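TonB-dependent siderophore receptor (PDB 5NEC) probably takes up ferric siderophores, and drugs conjugated to siderophores, across the outer membrane of Pseudomonas aeruginosa, using energy relayed by TonB. Local coordinates at residues A66-L70 with T118-F122; I80-A84 with P634-K638; N89-D93 with D310-T314. All coordinates share one frame. Residue numbers count along the deposited sequence, not the author numbering.

Contact 1 of 3, residues A66-L70 with T118-F122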
# COMPACT_ATOMS: atom_id res chain seq x y z
N ALA A 66 -12.44 -4.94 -9.09
CA ALA A 66 -11.58 -6.06 -9.55
C ALA A 66 -10.08 -5.77 -9.37
O ALA A 66 -9.27 -6.18 -10.18
CB ALA A 66 -11.90 -6.43 -10.99
N ALA A 67 -9.75 -5.08 -8.28
CA ALA A 67 -8.37 -4.80 -7.90
C ALA A 67 -7.59 -6.09 -7.73
O ALA A 67 -8.06 -7.00 -7.06
CB ALA A 67 -8.35 -4.01 -6.59
N VAL A 68 -6.41 -6.16 -8.34
CA VAL A 68 -5.53 -7.34 -8.22
C VAL A 68 -4.30 -7.06 -7.34
O VAL A 68 -3.43 -7.92 -7.22
CB VAL A 68 -5.10 -7.90 -9.61
CG1 VAL A 68 -6.33 -8.34 -10.38
CG2 VAL A 68 -4.30 -6.90 -10.42
N SER A 69 -4.23 -5.87 -6.75
CA SER A 69 -3.12 -5.53 -5.87
C SER A 69 -3.51 -4.43 -4.90
O SER A 69 -4.57 -3.81 -5.04
CB SER A 69 -1.89 -5.07 -6.66
OG SER A 69 -2.10 -3.79 -7.22
N LEU A 70 -2.65 -4.22 -3.92
CA LEU A 70 -2.82 -3.17 -2.89
C LEU A 70 -2.86 -1.78 -3.50
O LEU A 70 -3.71 -1.00 -3.12
CB LEU A 70 -1.70 -3.26 -1.84
CG LEU A 70 -1.69 -2.23 -0.70
CD1 LEU A 70 -2.97 -2.29 0.11
CD2 LEU A 70 -0.50 -2.49 0.22
N THR A 118 5.84 -6.05 -2.97
CA THR A 118 4.57 -5.74 -3.67
C THR A 118 3.43 -6.64 -3.16
O THR A 118 3.47 -7.87 -3.30
CB THR A 118 4.68 -5.93 -5.22
OG1 THR A 118 5.82 -5.24 -5.73
CG2 THR A 118 3.41 -5.43 -5.93
N ARG A 119 2.41 -6.01 -2.59
CA ARG A 119 1.40 -6.74 -1.85
C ARG A 119 0.16 -7.02 -2.68
O ARG A 119 -0.35 -6.19 -3.42
CB ARG A 119 1.04 -6.00 -0.58
CG ARG A 119 2.14 -6.07 0.42
CD ARG A 119 1.78 -5.28 1.66
NE ARG A 119 2.91 -5.30 2.58
CZ ARG A 119 3.99 -4.53 2.47
NH1 ARG A 119 4.11 -3.62 1.49
NH2 ARG A 119 4.95 -4.62 3.37
N GLU A 120 -0.34 -8.23 -2.49
CA GLU A 120 -1.42 -8.79 -3.26
C GLU A 120 -2.66 -8.60 -2.35
O GLU A 120 -2.50 -8.16 -1.22
CB GLU A 120 -0.99 -10.21 -3.64
CG GLU A 120 -2.04 -11.22 -3.99
CD GLU A 120 -2.86 -10.91 -5.22
OE1 GLU A 120 -2.37 -11.00 -6.36
OE2 GLU A 120 -4.07 -10.65 -5.00
N ILE A 121 -3.88 -8.81 -2.86
CA ILE A 121 -5.10 -8.64 -2.04
C ILE A 121 -5.94 -9.91 -1.83
O ILE A 121 -6.90 -9.84 -1.08
CB ILE A 121 -6.02 -7.48 -2.56
CG1 ILE A 121 -6.42 -7.63 -4.04
CG2 ILE A 121 -5.34 -6.14 -2.37
CD1 ILE A 121 -7.40 -8.75 -4.32
N PHE A 122 -5.59 -11.04 -2.46
CA PHE A 122 -6.41 -12.28 -2.38
C PHE A 122 -6.70 -12.73 -0.95
O PHE A 122 -7.79 -13.24 -0.69
CB PHE A 122 -5.83 -13.46 -3.20
CG PHE A 122 -4.77 -14.28 -2.47
CD1 PHE A 122 -3.47 -13.79 -2.30
CD2 PHE A 122 -5.06 -15.54 -1.97
CE1 PHE A 122 -2.49 -14.53 -1.64
CE2 PHE A 122 -4.08 -16.28 -1.30
CZ PHE A 122 -2.79 -15.78 -1.14
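Two loop segments of the plug run past each other here, with the CA atoms of Ser69 and Glu120 4.5 Å apart. One backbone hydrogen bond joins them, Leu70 N to Arg119 O at 3.1 Å and nearly straight (167°). Ala66, at positive phi, closes helix 59-64 in a Schellman motif, and Ser69 is the N-cap of helix 70-74, its OG bonded to Asp72 N; Arg119 O therefore takes up an N-H at the very start of that helix. Ile121 is the main apolar contribution. Its side chain lies along the backbone of 67-70, with Ile121 CD1 3.3 Å from Ala67 O, Ile121 CG1 4.0 Å from Val68 C and Ile121 CG2 3.6 Å from Ser69 C. Leu70 CD2 meets the aliphatic part of Arg119 at CD, 3.9 Å away, and both side chains also touch Leu149 of strand 146-151. Glu120 folds back on its own segment: Glu120 OE2 accepts from Ile121 N (2.8 Å) and Phe122 N (3.0 Å). The same carboxylate forms salt bridges with Arg210 and Arg173 of the barrel wall. Glu120 OE1, paired with Arg210, lies 3.4 Å from Val68 O; both are acceptors and no bond joins them. The link between the loops thus rests on one backbone bond and apolar cover, while the buried acid fastens this part of the plug to the barrel.

Contact 2 of 3, residues I80-A84 with P634-K638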
# COMPACT_ATOMS: atom_id res chain seq x y z
N ILE A 80 -2.97 9.17 -1.76
CA ILE A 80 -2.01 8.12 -1.45
C ILE A 80 -1.27 7.87 -2.76
O ILE A 80 -1.87 7.38 -3.71
CB ILE A 80 -2.68 6.81 -0.96
CG1 ILE A 80 -3.58 7.11 0.25
CG2 ILE A 80 -1.63 5.76 -0.59
CD1 ILE A 80 -4.12 5.88 0.91
N THR A 81 -0.01 8.26 -2.81
CA THR A 81 0.82 8.01 -3.99
C THR A 81 1.95 7.06 -3.63
O THR A 81 2.36 6.95 -2.49
CB THR A 81 1.41 9.31 -4.55
OG1 THR A 81 2.41 9.80 -3.65
CG2 THR A 81 0.33 10.34 -4.71
N PHE A 82 2.44 6.37 -4.65
CA PHE A 82 3.54 5.45 -4.49
C PHE A 82 4.76 6.03 -5.17
O PHE A 82 4.66 6.66 -6.21
CB PHE A 82 3.12 4.10 -5.04
CG PHE A 82 2.09 3.44 -4.19
CD1 PHE A 82 2.48 2.61 -3.14
CD2 PHE A 82 0.75 3.68 -4.39
CE1 PHE A 82 1.54 1.99 -2.34
CE2 PHE A 82 -0.20 3.09 -3.58
CZ PHE A 82 0.20 2.24 -2.55
N GLY A 83 5.91 5.87 -4.52
CA GLY A 83 7.18 6.25 -5.10
C GLY A 83 8.26 5.25 -4.72
O GLY A 83 7.99 4.04 -4.61
N ALA A 84 9.48 5.77 -4.52
CA ALA A 84 10.62 4.98 -4.04
C ALA A 84 11.65 5.87 -3.31
O ALA A 84 11.36 7.02 -2.96
CB ALA A 84 11.25 4.22 -5.19
N PRO A 634 7.87 16.03 -2.55
CA PRO A 634 7.68 15.08 -3.65
C PRO A 634 6.54 14.11 -3.37
O PRO A 634 6.16 13.93 -2.23
CB PRO A 634 9.03 14.34 -3.72
CG PRO A 634 9.63 14.50 -2.36
CD PRO A 634 9.17 15.84 -1.88
N ASN A 635 5.98 13.51 -4.41
CA ASN A 635 4.97 12.45 -4.26
C ASN A 635 3.75 12.90 -3.45
O ASN A 635 3.18 12.13 -2.69
CB ASN A 635 5.64 11.19 -3.68
CG ASN A 635 6.87 10.79 -4.49
OD1 ASN A 635 6.76 10.47 -5.69
ND2 ASN A 635 8.05 10.83 -3.87
N THR A 636 3.37 14.16 -3.63
CA THR A 636 2.32 14.79 -2.84
C THR A 636 1.45 15.62 -3.78
O THR A 636 1.70 16.79 -3.96
CB THR A 636 2.94 15.71 -1.75
OG1 THR A 636 3.91 14.96 -1.00
CG2 THR A 636 1.86 16.24 -0.79
N PRO A 637 0.43 15.00 -4.40
CA PRO A 637 -0.44 15.78 -5.29
C PRO A 637 -1.24 16.78 -4.49
O PRO A 637 -1.78 16.45 -3.43
CB PRO A 637 -1.36 14.72 -5.91
CG PRO A 637 -1.37 13.60 -4.92
CD PRO A 637 -0.02 13.61 -4.27
N LYS A 638 -1.30 18.00 -4.99
CA LYS A 638 -1.97 19.09 -4.31
C LYS A 638 -3.47 18.80 -4.23
O LYS A 638 -4.06 18.99 -3.19
CB LYS A 638 -1.69 20.40 -5.04
CG LYS A 638 -2.02 21.65 -4.26
CD LYS A 638 -1.57 22.86 -5.04
CE LYS A 638 -1.96 24.15 -4.34
NZ LYS A 638 -1.15 24.36 -3.11
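Polar contact between these segments centres on one short hydrogen bond, from Thr81 OG1 to Asn635 O at 2.6 Å. The donor side chain points from strand 80-83 toward the 634-638 loop, and its p rotamer sets OG1 against the carbonyl; Thr81 and Asn635 are also the closest pair along the backbones, with CA atoms 6.1 Å apart. The acceptor is a main-chain oxygen, so the bond fixes the loop backbone against the strand. Within that loop Thr636 OG1 donates to Pro634 O at 2.8 Å, spanning Asn635, whose backbone has positive phi. Thr636 itself points away from the plug strand and packs on Leu605 and Ser607 of strand 596-609.

Apolar contact comes from the other branch of Thr81: Thr81 CG2 lies 3.3 Å from Pro637 CD, a tight fit against the proline ring. That ring also rests on Val662 and Val665 of strand 653-666. Phe82, the next residue along the strand from Thr81, points the opposite way and packs on Gln71 and Leu74 of helix 70-74.

Plain van der Waals cover is added by Asn635, which lies over the strand near Gly83, where no side chain intervenes, and also touches Phe96.

Strand 80-83 pairs with strand 94-97 through backbone bonds from Thr81 to Phe96 and from Gly83 to Arg94, so an edge strand of a small plug sheet meets the segment leading into barrel strand 639-650. Such a plug-to-wall contact belongs to the TonB-dependent receptor fold, in which a globular N-terminal domain fills the bore of a β-barrel.

Contact 3 of 3, residues N89-D93 with D310-T314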
# COMPACT_ATOMS: atom_id res chain seq x y z
N ASN A 89 13.67 0.54 -6.90
CA ASN A 89 12.71 -0.58 -7.03
C ASN A 89 12.03 -0.69 -8.43
O ASN A 89 11.48 0.29 -8.93
CB ASN A 89 11.63 -0.42 -5.95
CG ASN A 89 11.21 -1.75 -5.34
OD1 ASN A 89 11.94 -2.33 -4.53
ND2 ASN A 89 10.03 -2.22 -5.69
N PRO A 90 12.02 -1.89 -9.05
CA PRO A 90 11.39 -2.02 -10.39
C PRO A 90 9.86 -1.79 -10.42
O PRO A 90 9.29 -1.65 -11.51
CB PRO A 90 11.74 -3.45 -10.81
CG PRO A 90 12.07 -4.19 -9.55
CD PRO A 90 12.54 -3.18 -8.55
N THR A 91 9.20 -1.83 -9.25
CA THR A 91 7.83 -1.35 -9.06
C THR A 91 7.77 -0.74 -7.65
O THR A 91 7.86 -1.47 -6.67
CB THR A 91 6.76 -2.48 -9.13
OG1 THR A 91 7.12 -3.55 -8.24
CG2 THR A 91 6.60 -3.05 -10.54
N GLY A 92 7.64 0.59 -7.54
CA GLY A 92 7.71 1.28 -6.24
C GLY A 92 6.53 0.99 -5.31
O GLY A 92 5.41 1.42 -5.58
N ASP A 93 6.79 0.24 -4.22
CA ASP A 93 5.74 -0.28 -3.30
C ASP A 93 5.69 0.49 -1.98
O ASP A 93 5.20 -0.01 -0.96
CB ASP A 93 5.95 -1.77 -2.99
CG ASP A 93 6.14 -2.61 -4.23
OD1 ASP A 93 5.23 -2.62 -5.12
OD2 ASP A 93 7.17 -3.32 -4.34
N ASP A 310 15.12 -10.88 -5.30
CA ASP A 310 16.20 -11.02 -6.25
C ASP A 310 15.75 -10.28 -7.55
O ASP A 310 14.98 -10.84 -8.37
CB ASP A 310 16.49 -12.51 -6.44
CG ASP A 310 17.72 -12.78 -7.27
OD1 ASP A 310 18.54 -11.87 -7.56
OD2 ASP A 310 17.88 -13.95 -7.67
N TYR A 311 16.19 -9.02 -7.66
CA TYR A 311 15.74 -8.08 -8.69
C TYR A 311 16.93 -7.59 -9.52
O TYR A 311 17.96 -7.25 -8.95
CB TYR A 311 15.10 -6.83 -8.06
CG TYR A 311 13.82 -7.01 -7.26
CD1 TYR A 311 13.17 -8.24 -7.17
CD2 TYR A 311 13.23 -5.92 -6.60
CE1 TYR A 311 11.99 -8.38 -6.45
CE2 TYR A 311 12.04 -6.06 -5.88
CZ TYR A 311 11.43 -7.29 -5.81
OH TYR A 311 10.27 -7.47 -5.11
N LEU A 312 16.75 -7.52 -10.84
CA LEU A 312 17.67 -6.86 -11.77
C LEU A 312 16.86 -6.23 -12.91
O LEU A 312 16.20 -6.94 -13.68
CB LEU A 312 18.65 -7.87 -12.35
CG LEU A 312 19.54 -7.46 -13.54
CD1 LEU A 312 20.39 -6.31 -13.14
CD2 LEU A 312 20.45 -8.59 -13.99
N TRP A 313 16.95 -4.91 -13.04
CA TRP A 313 16.11 -4.21 -14.00
C TRP A 313 16.86 -3.06 -14.68
O TRP A 313 17.97 -2.71 -14.28
CB TRP A 313 14.81 -3.74 -13.33
CG TRP A 313 14.95 -2.55 -12.44
CD1 TRP A 313 14.63 -1.28 -12.76
CD2 TRP A 313 15.42 -2.53 -11.09
NE1 TRP A 313 14.88 -0.44 -11.70
CE2 TRP A 313 15.36 -1.18 -10.65
CE3 TRP A 313 15.86 -3.51 -10.19
CZ2 TRP A 313 15.75 -0.79 -9.35
CZ3 TRP A 313 16.25 -3.11 -8.90
CH2 TRP A 313 16.19 -1.76 -8.50
N THR A 314 16.23 -2.50 -15.71
CA THR A 314 16.82 -1.44 -16.54
C THR A 314 16.18 -0.08 -16.25
O THR A 314 14.98 0.02 -16.07
CB THR A 314 16.66 -1.79 -18.02
OG1 THR A 314 17.27 -3.05 -18.30
CG2 THR A 314 17.26 -0.70 -18.93
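Pro90 lays its ring over a face of the Trp313 indole: Pro90 CD sits 3.6 Å from the centroid of the six-membered ring and 8° off its normal, a CH-pi contact, while Pro90 CB is 3.7 Å from Trp313 CG. Pro90 CD also reaches 3.4 Å from Tyr311 CD2, so the proline sits in the angle between the two aromatic side chains, stacked on the Trp313 face. Tyr311 and Trp313, two apart on strand 296-316, both point toward the plug, whereas Leu312 between them points away; this alternation is that of a β-barrel strand, with the aromatic pair turned inward to meet the plug of a TonB-dependent receptor. Pro240 adds to the packing by touching both Pro90 and Trp313. Asn89 brings OD1 to the edge of the Tyr311 ring, 4.0 Å from CE2, and Asn89 N lies 3.5 Å from Trp313 CZ2. Its amide is turned back on the loop, where Asn89 ND2 donates a very short 2.5 Å hydrogen bond to Thr91 O.

In the fold
From the N terminus the chain first passes 66-70, then 80-84 and 89-93, before 118-122 returns to close contact 1 within the plug. Segments 310-314 and 634-638, in the barrel, then close contacts 3 and 2 in that order. Contact 3 is nested inside the long loop closed by contact 2, and contact 1 crosses both. The centres lie 18 to 19 Å apart. Contacts 1 and 3 meet through a probable hydrogen bond from Thr118 OG1 to Asp93 OD2 (2.7 Å), and contacts 2 and 3 where Phe82 CB packs 3.6 Å from Gly92 O. Contact 1 ties the plug internally, and contacts 2 and 3 join it to two separate parts of the barrel.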